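Uncharacterized protein (Bacteroides eggerthii, PDB 4FTD) is of unknown function, probably connected with carbohydrate metabolism, and combines an immunoglobulin-like domain with a six-bladed beta-propeller. Local coordinates at residues F112-F116 / F347-Y352; Q413-Y417 / L429-A433; P119-S125 / Y398-L402. The contacts are given in a common frame with arbitrary orientation. Residue numbers count along the deposited sequence, not the author numbering.

Contact 1: residues F112-F116 / F347-Y352; sequences FGADF and FNEERY
Residues 112-116 run as an irregular linker past a two-residue hairpin: Phe347-Glu350 form a type I' turn, with Asn348 (phi/psi 46/50) and Glu349 (70/14) both left-handed, and strand 350-352 leads off. Exposed Phe112 (chi1 m) lays CB 3.5 Å from Asn348 O; its carbonyl shares a water with Glu350 OE2. Gly113 (78/-165) comes closest, CA-CA 4.6 Å to Asn348. Its N donates to Asn348 O (2.9 Å) and its O accepts from Asn348 ND2 (3.2 Å); any CB would clash with Glu350 OE1 and Tyr352 OH, so only glycine fits. Ala114 N donates to Tyr352 OH (2.9 Å), which in turn donates to Glu350 OE1 (2.5 Å), while the small Ala114 CB rests 3.8 Å from Phe347 CE2. Phe116 (chi1 m) points its edge at the face of Tyr352 in a T-shaped pair, centroids 5.0 Å apart, planes at 82°. The whole is an interdomain linker docked on a blade hairpin of the beta-propeller.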
ATOM      1  N   PHE A 112      14.859   2.648  -3.705  1.00 87.31           N
ATOM      2  CA  PHE A 112      13.566   3.304  -3.834  1.00 90.11           C
ATOM      3  C   PHE A 112      12.461   2.535  -3.151  1.00 96.43           C
ATOM      4  O   PHE A 112      12.612   1.370  -2.819  1.00 95.61           O
ATOM      5  CB  PHE A 112      13.251   3.496  -5.316  1.00 90.06           C
ATOM      6  CG  PHE A 112      14.290   4.295  -6.040  1.00 83.92           C
ATOM      7  CD1 PHE A 112      14.350   5.672  -5.888  1.00 83.19           C
ATOM      8  CD2 PHE A 112      15.242   3.673  -6.830  1.00 84.55           C
ATOM      9  CE1 PHE A 112      15.331   6.424  -6.524  1.00 79.47           C
ATOM     10  CE2 PHE A 112      16.247   4.417  -7.462  1.00 83.86           C
ATOM     11  CZ  PHE A 112      16.284   5.801  -7.308  1.00 80.60           C
ATOM     12  N   GLY A 113      11.353   3.227  -2.928  1.00 54.51           N
ATOM     13  CA  GLY A 113      10.170   2.642  -2.357  1.00 50.65           C
ATOM     14  C   GLY A 113      10.231   2.448  -0.855  1.00 52.69           C
ATOM     15  O   GLY A 113      11.041   3.041  -0.166  1.00 56.75           O
ATOM     16  N   ALA A 114       9.307   1.633  -0.367  1.00 52.27           N
ATOM     17  CA  ALA A 114       9.174   1.280   1.037  1.00 54.00           C
ATOM     18  C   ALA A 114      10.068   0.095   1.362  1.00 56.83           C
ATOM     19  O   ALA A 114      10.360  -0.738   0.507  1.00 53.04           O
ATOM     20  CB  ALA A 114       7.737   0.901   1.332  1.00 46.86           C
ATOM     21  N   ASP A 115      10.508   0.021   2.607  1.00 59.09           N
ATOM     22  CA  ASP A 115      11.245  -1.135   3.069  1.00 57.87           C
ATOM     23  C   ASP A 115      10.249  -2.042   3.789  1.00 56.36           C
ATOM     24  O   ASP A 115       9.951  -1.868   4.975  1.00 53.86           O
ATOM     25  CB  ASP A 115      12.356  -0.721   3.981  1.00 62.41           C
ATOM     26  CG  ASP A 115      13.291  -1.853   4.306  1.00 66.96           C
ATOM     27  OD1 ASP A 115      12.946  -3.039   4.100  1.00 65.83           O
ATOM     28  OD2 ASP A 115      14.381  -1.526   4.775  1.00 67.27           O
ATOM     29  N   PHE A 116       9.764  -3.027   3.049  1.00 55.43           N
ATOM     30  CA  PHE A 116       8.780  -3.971   3.569  1.00 58.54           C
ATOM     31  C   PHE A 116       9.340  -4.957   4.589  1.00 58.76           C
ATOM     32  O   PHE A 116       8.575  -5.665   5.223  1.00 59.74           O
ATOM     33  CB  PHE A 116       8.087  -4.688   2.429  1.00 54.23           C
ATOM     34  CG  PHE A 116       7.256  -3.775   1.590  1.00 52.36           C
ATOM     35  CD1 PHE A 116       6.032  -3.327   2.057  1.00 55.44           C
ATOM     36  CD2 PHE A 116       7.701  -3.336   0.347  1.00 56.10           C
ATOM     37  CE1 PHE A 116       5.243  -2.483   1.291  1.00 52.65           C
ATOM     38  CE2 PHE A 116       6.919  -2.492  -0.426  1.00 57.20           C
ATOM     39  CZ  PHE A 116       5.686  -2.064   0.050  1.00 57.42           C
ATOM     40  N   PHE A 347       4.716   5.639  -4.058  1.00 51.29           N
ATOM     41  CA  PHE A 347       5.498   5.969  -2.878  1.00 50.59           C
ATOM     42  C   PHE A 347       6.993   5.884  -3.150  1.00 52.90           C
ATOM     43  O   PHE A 347       7.491   4.813  -3.530  1.00 51.17           O
ATOM     44  CB  PHE A 347       5.137   5.022  -1.734  1.00 49.49           C
ATOM     45  CG  PHE A 347       5.891   5.286  -0.465  1.00 53.29           C
ATOM     46  CD1 PHE A 347       5.515   6.330   0.371  1.00 53.35           C
ATOM     47  CD2 PHE A 347       6.973   4.479  -0.089  1.00 55.57           C
ATOM     48  CE1 PHE A 347       6.213   6.584   1.555  1.00 52.01           C
ATOM     49  CE2 PHE A 347       7.687   4.741   1.083  1.00 54.17           C
ATOM     50  CZ  PHE A 347       7.301   5.789   1.911  1.00 53.80           C
ATOM     51  N   ASN A 348       7.692   7.008  -2.939  1.00 58.59           N
ATOM     52  CA  ASN A 348       9.151   7.099  -3.081  1.00 59.87           C
ATOM     53  C   ASN A 348       9.632   6.439  -4.382  1.00 62.03           C
ATOM     54  O   ASN A 348      10.540   5.572  -4.395  1.00 60.06           O
ATOM     55  CB  ASN A 348       9.827   6.494  -1.824  1.00 61.33           C
ATOM     56  CG  ASN A 348      11.316   6.811  -1.722  1.00 58.87           C
ATOM     57  OD1 ASN A 348      11.767   7.876  -2.134  1.00 58.64           O
ATOM     58  ND2 ASN A 348      12.088   5.875  -1.149  1.00 53.83           N
ATOM     59  N   GLU A 349       8.968   6.837  -5.468  1.00 58.83           N
ATOM     60  CA  GLU A 349       9.288   6.404  -6.834  1.00 59.15           C
ATOM     61  C   GLU A 349       8.988   4.940  -7.167  1.00 56.17           C
ATOM     62  O   GLU A 349       9.391   4.452  -8.213  1.00 64.05           O
ATOM     63  CB  GLU A 349      10.707   6.791  -7.207  1.00 63.04           C
ATOM     64  CG  GLU A 349      10.944   8.287  -7.001  1.00 70.22           C
ATOM     65  CD  GLU A 349      12.354   8.701  -7.304  1.00 88.13           C
ATOM     66  OE1 GLU A 349      12.838   8.366  -8.406  1.00 83.03           O
ATOM     67  OE2 GLU A 349      12.974   9.357  -6.439  1.00 95.43           O
ATOM     68  N   GLU A 350       8.228   4.268  -6.321  1.00 58.78           N
ATOM     69  CA  GLU A 350       7.706   2.935  -6.641  1.00 54.86           C
ATOM     70  C   GLU A 350       6.194   2.976  -6.669  1.00 54.88           C
ATOM     71  O   GLU A 350       5.609   3.932  -6.209  1.00 55.21           O
ATOM     72  CB  GLU A 350       8.242   1.890  -5.671  1.00 53.81           C
ATOM     73  CG  GLU A 350       9.717   1.579  -5.945  1.00 59.92           C
ATOM     74  CD  GLU A 350      10.172   0.253  -5.359  1.00 62.71           C
ATOM     75  OE1 GLU A 350       9.578  -0.288  -4.393  1.00 60.87           O
ATOM     76  OE2 GLU A 350      11.154  -0.257  -5.895  1.00 66.89           O
ATOM     77  N   ARG A 351       5.585   1.932  -7.225  1.00 53.27           N
ATOM     78  CA  ARG A 351       4.135   1.844  -7.398  1.00 53.25           C
ATOM     79  C   ARG A 351       3.701   0.456  -6.929  1.00 49.66           C
ATOM     80  O   ARG A 351       4.225  -0.545  -7.390  1.00 51.46           O
ATOM     81  CB  ARG A 351       3.725   2.105  -8.865  1.00 54.59           C
ATOM     82  CG  ARG A 351       2.221   1.955  -9.153  1.00 56.79           C
ATOM     83  CD  ARG A 351       1.844   2.377 -10.568  1.00 59.46           C
ATOM     84  NE  ARG A 351       2.719   1.685 -11.464  1.00 62.09           N
ATOM     85  CZ  ARG A 351       3.225   2.148 -12.602  1.00 65.19           C
ATOM     86  NH1 ARG A 351       2.859   3.317 -13.093  1.00 70.58           N
ATOM     87  NH2 ARG A 351       4.106   1.393 -13.265  1.00 61.83           N
ATOM     88  N   TYR A 352       2.751   0.433  -5.996  1.00 48.51           N
ATOM     89  CA  TYR A 352       2.232  -0.776  -5.394  1.00 48.81           C
ATOM     90  C   TYR A 352       0.726  -0.926  -5.599  1.00 45.16           C
ATOM     91  O   TYR A 352       0.020   0.063  -5.801  1.00 49.21           O
ATOM     92  CB  TYR A 352       2.508  -0.765  -3.882  1.00 45.70           C
ATOM     93  CG  TYR A 352       3.931  -0.465  -3.522  1.00 48.78           C
ATOM     94  CD1 TYR A 352       4.960  -1.270  -3.983  1.00 53.47           C
ATOM     95  CD2 TYR A 352       4.268   0.635  -2.722  1.00 52.12           C
ATOM     96  CE1 TYR A 352       6.291  -0.988  -3.695  1.00 51.27           C
ATOM     97  CE2 TYR A 352       5.606   0.913  -2.416  1.00 50.63           C
ATOM     98  CZ  TYR A 352       6.611   0.096  -2.907  1.00 51.98           C
ATOM     99  OH  TYR A 352       7.944   0.350  -2.624  1.00 55.87           O
TER
HETATM  100  O   HOH W   1      12.937  -1.567  -4.246  1.00 59.95           O

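Contact 2: residues Q413-Y417 / L429-A433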
ATOM      1  N   GLN A 413     -11.989  -3.807   3.230  1.00 35.42           N
ATOM      2  CA  GLN A 413     -11.609  -2.471   2.828  1.00 37.62           C
ATOM      3  C   GLN A 413     -10.070  -2.356   2.949  1.00 41.85           C
ATOM      4  O   GLN A 413      -9.400  -3.088   3.696  1.00 36.40           O
ATOM      5  CB  GLN A 413     -12.242  -1.375   3.724  1.00 33.64           C
ATOM      6  CG  GLN A 413     -13.763  -1.321   3.687  1.00 36.53           C
ATOM      7  CD  GLN A 413     -14.432  -2.444   4.432  1.00 39.82           C
ATOM      8  OE1 GLN A 413     -13.994  -2.817   5.533  1.00 37.94           O
ATOM      9  NE2 GLN A 413     -15.514  -2.976   3.870  1.00 36.23           N
ATOM     10  N   THR A 414      -9.542  -1.449   2.152  1.00 35.26           N
ATOM     11  CA  THR A 414      -8.147  -1.019   2.218  1.00 40.28           C
ATOM     12  C   THR A 414      -8.118   0.501   2.241  1.00 38.27           C
ATOM     13  O   THR A 414      -9.055   1.186   1.817  1.00 38.63           O
ATOM     14  CB  THR A 414      -7.298  -1.521   1.038  1.00 40.40           C
ATOM     15  OG1 THR A 414      -7.842  -1.022  -0.187  1.00 43.69           O
ATOM     16  CG2 THR A 414      -7.210  -3.036   1.037  1.00 39.34           C
ATOM     17  N   ASP A 415      -7.012   1.030   2.727  1.00 37.59           N
ATOM     18  CA  ASP A 415      -6.768   2.478   2.723  1.00 36.52           C
ATOM     19  C   ASP A 415      -5.281   2.688   2.963  1.00 43.06           C
ATOM     20  O   ASP A 415      -4.595   1.779   3.396  1.00 40.07           O
ATOM     21  CB  ASP A 415      -7.564   3.204   3.827  1.00 35.49           C
ATOM     22  CG  ASP A 415      -8.959   3.666   3.384  1.00 45.75           C
ATOM     23  OD1 ASP A 415      -9.101   4.311   2.290  1.00 41.30           O
ATOM     24  OD2 ASP A 415      -9.912   3.415   4.178  1.00 39.55           O
ATOM     25  N   TYR A 416      -4.793   3.886   2.688  1.00 44.69           N
ATOM     26  CA  TYR A 416      -3.396   4.178   2.982  1.00 44.57           C
ATOM     27  C   TYR A 416      -3.216   5.635   3.242  1.00 46.65           C
ATOM     28  O   TYR A 416      -4.069   6.433   2.865  1.00 45.10           O
ATOM     29  CB  TYR A 416      -2.502   3.731   1.810  1.00 41.50           C
ATOM     30  CG  TYR A 416      -2.705   4.527   0.549  1.00 43.33           C
ATOM     31  CD1 TYR A 416      -3.679   4.163  -0.389  1.00 54.30           C
ATOM     32  CD2 TYR A 416      -1.904   5.644   0.269  1.00 50.44           C
ATOM     33  CE1 TYR A 416      -3.860   4.907  -1.546  1.00 52.16           C
ATOM     34  CE2 TYR A 416      -2.084   6.387  -0.885  1.00 57.61           C
ATOM     35  CZ  TYR A 416      -3.056   6.002  -1.779  1.00 54.78           C
ATOM     36  OH  TYR A 416      -3.217   6.722  -2.887  1.00 54.85           O
ATOM     37  N   TYR A 417      -2.075   5.960   3.838  1.00 43.85           N
ATOM     38  CA  TYR A 417      -1.660   7.313   4.147  1.00 41.07           C
ATOM     39  C   TYR A 417      -0.129   7.406   4.020  1.00 46.49           C
ATOM     40  O   TYR A 417       0.599   6.525   4.497  1.00 45.31           O
ATOM     41  CB  TYR A 417      -2.071   7.666   5.573  1.00 46.40           C
ATOM     42  CG  TYR A 417      -1.512   8.973   6.056  1.00 51.11           C
ATOM     43  CD1 TYR A 417      -2.054  10.170   5.615  1.00 52.71           C
ATOM     44  CD2 TYR A 417      -0.457   9.010   6.985  1.00 58.25           C
ATOM     45  CE1 TYR A 417      -1.545  11.383   6.058  1.00 56.92           C
ATOM     46  CE2 TYR A 417       0.056  10.226   7.442  1.00 57.50           C
ATOM     47  CZ  TYR A 417      -0.495  11.398   6.967  1.00 62.01           C
ATOM     48  OH  TYR A 417      -0.019  12.596   7.403  1.00 69.61           O
ATOM     49  N   LEU A 429       5.141   5.064   4.653  1.00 46.34           N
ATOM     50  CA  LEU A 429       3.989   4.502   3.961  1.00 49.09           C
ATOM     51  C   LEU A 429       3.179   3.708   4.983  1.00 47.66           C
ATOM     52  O   LEU A 429       3.678   2.721   5.547  1.00 50.92           O
ATOM     53  CB  LEU A 429       4.416   3.556   2.824  1.00 50.77           C
ATOM     54  CG  LEU A 429       3.309   2.779   2.089  1.00 50.82           C
ATOM     55  CD1 LEU A 429       2.358   3.766   1.444  1.00 45.44           C
ATOM     56  CD2 LEU A 429       3.890   1.800   1.069  1.00 47.90           C
ATOM     57  N   CYS A 430       1.927   4.101   5.166  1.00 44.67           N
ATOM     58  CA  CYS A 430       1.027   3.500   6.156  1.00 44.64           C
ATOM     59  C   CYS A 430      -0.129   2.841   5.425  1.00 43.63           C
ATOM     60  O   CYS A 430      -0.808   3.500   4.658  1.00 46.38           O
ATOM     61  CB  CYS A 430       0.543   4.560   7.116  1.00 45.68           C
ATOM     62  SG  CYS A 430       1.838   5.615   7.793  1.00 55.14           S
ATOM     63  N   LEU A 431      -0.280   1.528   5.602  1.00 41.65           N
ATOM     64  CA  LEU A 431      -1.268   0.718   4.907  1.00 41.26           C
ATOM     65  C   LEU A 431      -2.270   0.186   5.926  1.00 42.32           C
ATOM     66  O   LEU A 431      -1.908  -0.145   7.049  1.00 47.44           O
ATOM     67  CB  LEU A 431      -0.591  -0.441   4.154  1.00 40.84           C
ATOM     68  CG  LEU A 431       0.549  -0.043   3.200  1.00 45.31           C
ATOM     69  CD1 LEU A 431       1.083  -1.316   2.555  1.00 46.70           C
ATOM     70  CD2 LEU A 431       0.114   0.958   2.115  1.00 39.85           C
ATOM     71  N   PHE A 432      -3.523   0.123   5.509  1.00 41.73           N
ATOM     72  CA  PHE A 432      -4.636  -0.350   6.324  1.00 36.34           C
ATOM     73  C   PHE A 432      -5.449  -1.327   5.523  1.00 40.90           C
ATOM     74  O   PHE A 432      -5.692  -1.107   4.323  1.00 37.80           O
ATOM     75  CB  PHE A 432      -5.494   0.831   6.692  1.00 40.82           C
ATOM     76  CG  PHE A 432      -6.844   0.500   7.327  1.00 37.76           C
ATOM     77  CD1 PHE A 432      -7.989   0.360   6.536  1.00 36.39           C
ATOM     78  CD2 PHE A 432      -6.984   0.498   8.743  1.00 39.73           C
ATOM     79  CE1 PHE A 432      -9.235   0.131   7.117  1.00 35.11           C
ATOM     80  CE2 PHE A 432      -8.224   0.307   9.324  1.00 37.57           C
ATOM     81  CZ  PHE A 432      -9.348   0.110   8.503  1.00 35.28           C
ATOM     82  N   ALA A 433      -5.902  -2.365   6.197  1.00 38.35           N
ATOM     83  CA  ALA A 433      -6.909  -3.309   5.697  1.00 36.77           C
ATOM     84  C   ALA A 433      -7.849  -3.669   6.857  1.00 40.26           C
ATOM     85  O   ALA A 433      -7.441  -3.713   8.040  1.00 37.75           O
ATOM     86  CB  ALA A 433      -6.284  -4.578   5.121  1.00 39.02           C
TER
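Strands 413-417 and 429-433 are neighbours in a beta hairpin, their axes 4.6 Å apart at closest and 165° between their directions, so they are antiparallel with a modest twist. Four backbone hydrogen bonds fix the register. Asp415 and Phe432 form one hydrogen-bonded pair (Asp415 N to Phe432 O 3.0 Å, Phe432 N to Asp415 O 2.9 Å), and Tyr417 and Cys430 form the next (Tyr417 N to Cys430 O 2.9 Å, Cys430 N to Tyr417 O 2.8 Å). Thr414-Ala433 and Tyr416-Leu431 are non-hydrogen-bonded pairs. Here CA-H...O contacts supplement the bonding: Thr414 CA to Phe432 O, Tyr416 CA to Cys430 O and Ala433 CA to Gln413 O are each 3.2 Å.

Apolar packing differs between the faces. Thr414, Leu431 and Ala433, compact or branched, suit a surface buried against another sheet. Beside them Tyr416 packs through its CB, 3.8 Å from Leu431 CD2, while its ring leads away and touches Val345. On the opposite face Phe432 CD1 approaches Asp415 CB at 4.0 Å, and Cys430 SG meets the ring edge of Tyr417, 4.2 Å from its CD2.

The polar ends look elsewhere: Asp415 forms a salt bridge with Lys343 and binds a glycerol, probably from the crystallisation liquor, while Thr414 OG1 bonds to Ala341 O.

In the propeller, 412-420 is the inner edge of its four-stranded blade and 426-435 is bonded on its other side to 439-446. The Thr414-Leu431 face packs on strands 342-347, 350-357 and 369-374 of the preceding blade; Phe432 and Cys430 lie against strand 138-143 of the following one.

Contact 3: residues P119-S125 / Y398-L402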
ATOM      1  N   PRO A 119       8.327  -3.505   8.896  1.00 57.02           N
ATOM      2  CA  PRO A 119       6.984  -3.107   9.270  1.00 55.68           C
ATOM      3  C   PRO A 119       6.869  -2.695  10.724  1.00 51.97           C
ATOM      4  O   PRO A 119       7.550  -3.249  11.569  1.00 54.72           O
ATOM      5  CB  PRO A 119       6.167  -4.385   9.058  1.00 55.07           C
ATOM      6  CG  PRO A 119       7.130  -5.480   9.270  1.00 54.43           C
ATOM      7  CD  PRO A 119       8.451  -4.984   8.781  1.00 54.60           C
ATOM      8  N   THR A 120       6.071  -1.676  11.000  1.00 54.24           N
ATOM      9  CA  THR A 120       5.622  -1.373  12.365  1.00 54.60           C
ATOM     10  C   THR A 120       4.134  -1.616  12.268  1.00 51.47           C
ATOM     11  O   THR A 120       3.427  -0.957  11.480  1.00 51.19           O
ATOM     12  CB  THR A 120       5.925   0.056  12.796  1.00 59.06           C
ATOM     13  OG1 THR A 120       7.334   0.203  12.833  1.00 62.21           O
ATOM     14  CG2 THR A 120       5.386   0.340  14.204  1.00 59.66           C
ATOM     15  N   VAL A 121       3.663  -2.599  13.018  1.00 49.69           N
ATOM     16  CA  VAL A 121       2.266  -3.044  12.956  1.00 48.02           C
ATOM     17  C   VAL A 121       1.462  -2.657  14.189  1.00 50.43           C
ATOM     18  O   VAL A 121       1.912  -2.863  15.301  1.00 53.61           O
ATOM     19  CB  VAL A 121       2.195  -4.577  12.772  1.00 49.17           C
ATOM     20  CG1 VAL A 121       0.750  -5.042  12.672  1.00 46.30           C
ATOM     21  CG2 VAL A 121       2.959  -4.984  11.511  1.00 49.75           C
ATOM     22  N   TYR A 122       0.274  -2.088  13.965  1.00 48.24           N
ATOM     23  CA  TYR A 122      -0.715  -1.837  15.007  1.00 43.15           C
ATOM     24  C   TYR A 122      -1.895  -2.721  14.632  1.00 48.02           C
ATOM     25  O   TYR A 122      -2.676  -2.422  13.703  1.00 43.29           O
ATOM     26  CB  TYR A 122      -1.081  -0.362  15.076  1.00 48.13           C
ATOM     27  CG  TYR A 122       0.136   0.495  15.278  1.00 47.29           C
ATOM     28  CD1 TYR A 122       0.783   0.564  16.519  1.00 51.15           C
ATOM     29  CD2 TYR A 122       0.674   1.212  14.223  1.00 50.27           C
ATOM     30  CE1 TYR A 122       1.921   1.352  16.699  1.00 53.10           C
ATOM     31  CE2 TYR A 122       1.808   1.986  14.387  1.00 51.77           C
ATOM     32  CZ  TYR A 122       2.428   2.059  15.607  1.00 61.23           C
ATOM     33  OH  TYR A 122       3.523   2.882  15.673  1.00 60.11           O
ATOM     34  N   ASN A 123      -2.000  -3.832  15.344  1.00 46.30           N
ATOM     35  CA  ASN A 123      -2.920  -4.903  15.012  1.00 49.18           C
ATOM     36  C   ASN A 123      -4.200  -4.948  15.832  1.00 47.12           C
ATOM     37  O   ASN A 123      -4.144  -5.042  17.049  1.00 43.73           O
ATOM     38  CB  ASN A 123      -2.211  -6.223  15.185  1.00 46.31           C
ATOM     39  CG  ASN A 123      -3.073  -7.391  14.753  1.00 47.92           C
ATOM     40  OD1 ASN A 123      -3.856  -7.292  13.816  1.00 51.02           O
ATOM     41  ND2 ASN A 123      -2.902  -8.503  15.414  1.00 51.71           N
ATOM     42  N   PHE A 124      -5.334  -4.901  15.133  1.00 45.89           N
ATOM     43  CA  PHE A 124      -6.674  -5.053  15.751  1.00 46.65           C
ATOM     44  C   PHE A 124      -7.440  -6.185  15.059  1.00 47.02           C
ATOM     45  O   PHE A 124      -8.636  -6.058  14.786  1.00 40.76           O
ATOM     46  CB  PHE A 124      -7.438  -3.729  15.814  1.00 46.63           C
ATOM     47  CG  PHE A 124      -6.709  -2.701  16.637  1.00 44.71           C
ATOM     48  CD1 PHE A 124      -5.674  -1.954  16.064  1.00 44.44           C
ATOM     49  CD2 PHE A 124      -6.958  -2.578  17.998  1.00 44.76           C
ATOM     50  CE1 PHE A 124      -4.933  -1.080  16.812  1.00 47.10           C
ATOM     51  CE2 PHE A 124      -6.218  -1.701  18.761  1.00 47.40           C
ATOM     52  CZ  PHE A 124      -5.197  -0.953  18.177  1.00 48.35           C
ATOM     53  N   SER A 125      -6.711  -7.289  14.850  1.00 41.16           N
ATOM     54  CA  SER A 125      -7.217  -8.513  14.218  1.00 44.73           C
ATOM     55  C   SER A 125      -6.700  -9.704  14.987  1.00 41.77           C
ATOM     56  O   SER A 125      -5.931  -9.527  15.926  1.00 50.29           O
ATOM     57  CB  SER A 125      -6.810  -8.608  12.739  1.00 44.63           C
ATOM     58  OG  SER A 125      -5.442  -8.968  12.541  1.00 46.14           O
ATOM     59  N   TYR A 398       4.448  -8.051   0.291  1.00 53.82           N
ATOM     60  CA  TYR A 398       4.153  -7.982   1.735  1.00 49.56           C
ATOM     61  C   TYR A 398       2.764  -8.563   1.986  1.00 50.11           C
ATOM     62  O   TYR A 398       1.867  -8.354   1.182  1.00 50.92           O
ATOM     63  CB  TYR A 398       4.200  -6.528   2.264  1.00 48.46           C
ATOM     64  CG  TYR A 398       3.863  -6.432   3.737  1.00 49.24           C
ATOM     65  CD1 TYR A 398       4.797  -6.796   4.703  1.00 52.43           C
ATOM     66  CD2 TYR A 398       2.587  -6.038   4.163  1.00 49.79           C
ATOM     67  CE1 TYR A 398       4.486  -6.746   6.058  1.00 57.26           C
ATOM     68  CE2 TYR A 398       2.263  -5.996   5.515  1.00 47.45           C
ATOM     69  CZ  TYR A 398       3.212  -6.338   6.455  1.00 52.16           C
ATOM     70  OH  TYR A 398       2.883  -6.308   7.781  1.00 49.06           O
ATOM     71  N   GLN A 399       2.601  -9.282   3.098  1.00 49.73           N
ATOM     72  CA  GLN A 399       1.327  -9.869   3.485  1.00 48.28           C
ATOM     73  C   GLN A 399       1.154  -9.766   4.983  1.00 49.14           C
ATOM     74  O   GLN A 399       2.105 -10.001   5.731  1.00 49.24           O
ATOM     75  CB  GLN A 399       1.287 -11.346   3.121  1.00 52.27           C
ATOM     76  CG  GLN A 399      -0.057 -12.018   3.357  1.00 52.70           C
ATOM     77  CD  GLN A 399      -0.021 -13.488   3.043  1.00 57.30           C
ATOM     78  OE1 GLN A 399       0.688 -14.252   3.688  1.00 59.85           O
ATOM     79  NE2 GLN A 399      -0.784 -13.888   2.061  1.00 56.03           N
ATOM     80  N   PHE A 400      -0.045  -9.384   5.414  1.00 49.33           N
ATOM     81  CA  PHE A 400      -0.401  -9.419   6.819  1.00 45.97           C
ATOM     82  C   PHE A 400      -1.731 -10.146   6.906  1.00 47.31           C
ATOM     83  O   PHE A 400      -2.737  -9.654   6.436  1.00 45.97           O
ATOM     84  CB  PHE A 400      -0.481  -8.042   7.480  1.00 46.44           C
ATOM     85  CG  PHE A 400      -0.649  -8.141   8.975  1.00 46.99           C
ATOM     86  CD1 PHE A 400      -1.909  -8.318   9.533  1.00 49.43           C
ATOM     87  CD2 PHE A 400       0.462  -8.137   9.813  1.00 52.01           C
ATOM     88  CE1 PHE A 400      -2.069  -8.470  10.904  1.00 47.87           C
ATOM     89  CE2 PHE A 400       0.309  -8.287  11.191  1.00 54.26           C
ATOM     90  CZ  PHE A 400      -0.960  -8.470  11.731  1.00 53.39           C
ATOM     91  N   LYS A 401      -1.704 -11.330   7.482  1.00 44.66           N
ATOM     92  CA  LYS A 401      -2.869 -12.166   7.630  1.00 47.36           C
ATOM     93  C   LYS A 401      -3.728 -11.681   8.789  1.00 49.50           C
ATOM     94  O   LYS A 401      -3.228 -11.560   9.910  1.00 46.98           O
ATOM     95  CB  LYS A 401      -2.397 -13.588   7.862  1.00 51.02           C
ATOM     96  CG  LYS A 401      -1.946 -14.288   6.592  1.00 52.92           C
ATOM     97  CD  LYS A 401      -1.529 -15.707   6.926  1.00 63.62           C
ATOM     98  CE  LYS A 401      -2.202 -16.715   6.026  1.00 78.79           C
ATOM     99  NZ  LYS A 401      -3.694 -16.830   6.201  1.00 58.19           N
ATOM    100  N   LEU A 402      -5.020 -11.448   8.523  1.00 42.88           N
ATOM    101  CA  LEU A 402      -5.952 -10.900   9.507  1.00 46.86           C
ATOM    102  C   LEU A 402      -6.613 -11.997  10.354  1.00 43.44           C
ATOM    103  O   LEU A 402      -7.318 -11.693  11.299  1.00 48.74           O
ATOM    104  CB  LEU A 402      -7.017 -10.029   8.807  1.00 45.55           C
ATOM    105  CG  LEU A 402      -6.564  -8.794   8.009  1.00 51.05           C
ATOM    106  CD1 LEU A 402      -7.668  -8.262   7.081  1.00 44.23           C
ATOM    107  CD2 LEU A 402      -6.105  -7.750   8.998  1.00 40.81           C
TER
HETATM  108  O   HOH W   2      -4.262 -11.366  12.406  1.00 44.43           O
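Tyr398 opens the contact: chi1 t extends the ring across the gap, and its OH lies 4.0 Å from both Pro119 CB and Val121 CG2. A long, mostly apolar side chain is what such a gap needs, since the strands 120-125 and 398-401 share no hydrogen bond and their axes stay 10.2 Å apart at closest, inclined at 44°. The CA of Tyr398 is still 9.4 Å from that of Pro119.

Phe400 is the centre of the interface. Also extended by a t rotamer, it touches Val121, Asn123 and Ser125, with CE2 3.6 Å from Val121 CG1 and CE1 3.6 Å from Asn123 OD1. Ser125 OG sits at the ring edge, 3.8 Å from Phe400 CE1. A flat, broad ring can thus meet three alternate residues of segment 119-125, a beta-branched valine giving the apolar contact, with polar Asn123 and small Ser125 at the next two alternate positions.

Lys401 contributes its backbone: a water donates to Lys401 O and to Ser125 OG, both at 2.7 Å, bridging the segments. Ser125 OG in turn donates to Asn123 OD1 (2.6 Å). At Leu402 the backbones converge to 5.4 Å between its CA and that of Ser125, bringing Leu402 O within 3.4 Å of Ser125 CB, while Leu402 CD2 lies 3.8 Å from Ser125 OG.

These are the outer-edge strands of two adjacent propeller blades. Strand 398-401 pairs with 369-374 and 120-125 with 439-446, whose Val441 touches both Val121 and Phe400, and whose Phe445 meets Pro119 and the Tyr398 ring.

How the contacts relate
Leaving the immunoglobulin-like domain, the chain first supplies 112-116 and at once 119-125, then runs round the propeller before their partners appear. Contact 1 closes at 347-352 and contact 3 at 398-402, so the two long loops cross; contact 2, a local hairpin, follows in series. Strand 120-125 joins three strands from the C-terminal end in one blade, the "velcro" closure that seals the ring, and contact 3 ties its edge to the preceding blade. Contact 1 fastens the interdomain linker to that same preceding blade. Leu429 of contact 2 packs on Ala114, Phe347 and Tyr352 of contact 1, and Phe116 of contact 1 meets Tyr398 of contact 3.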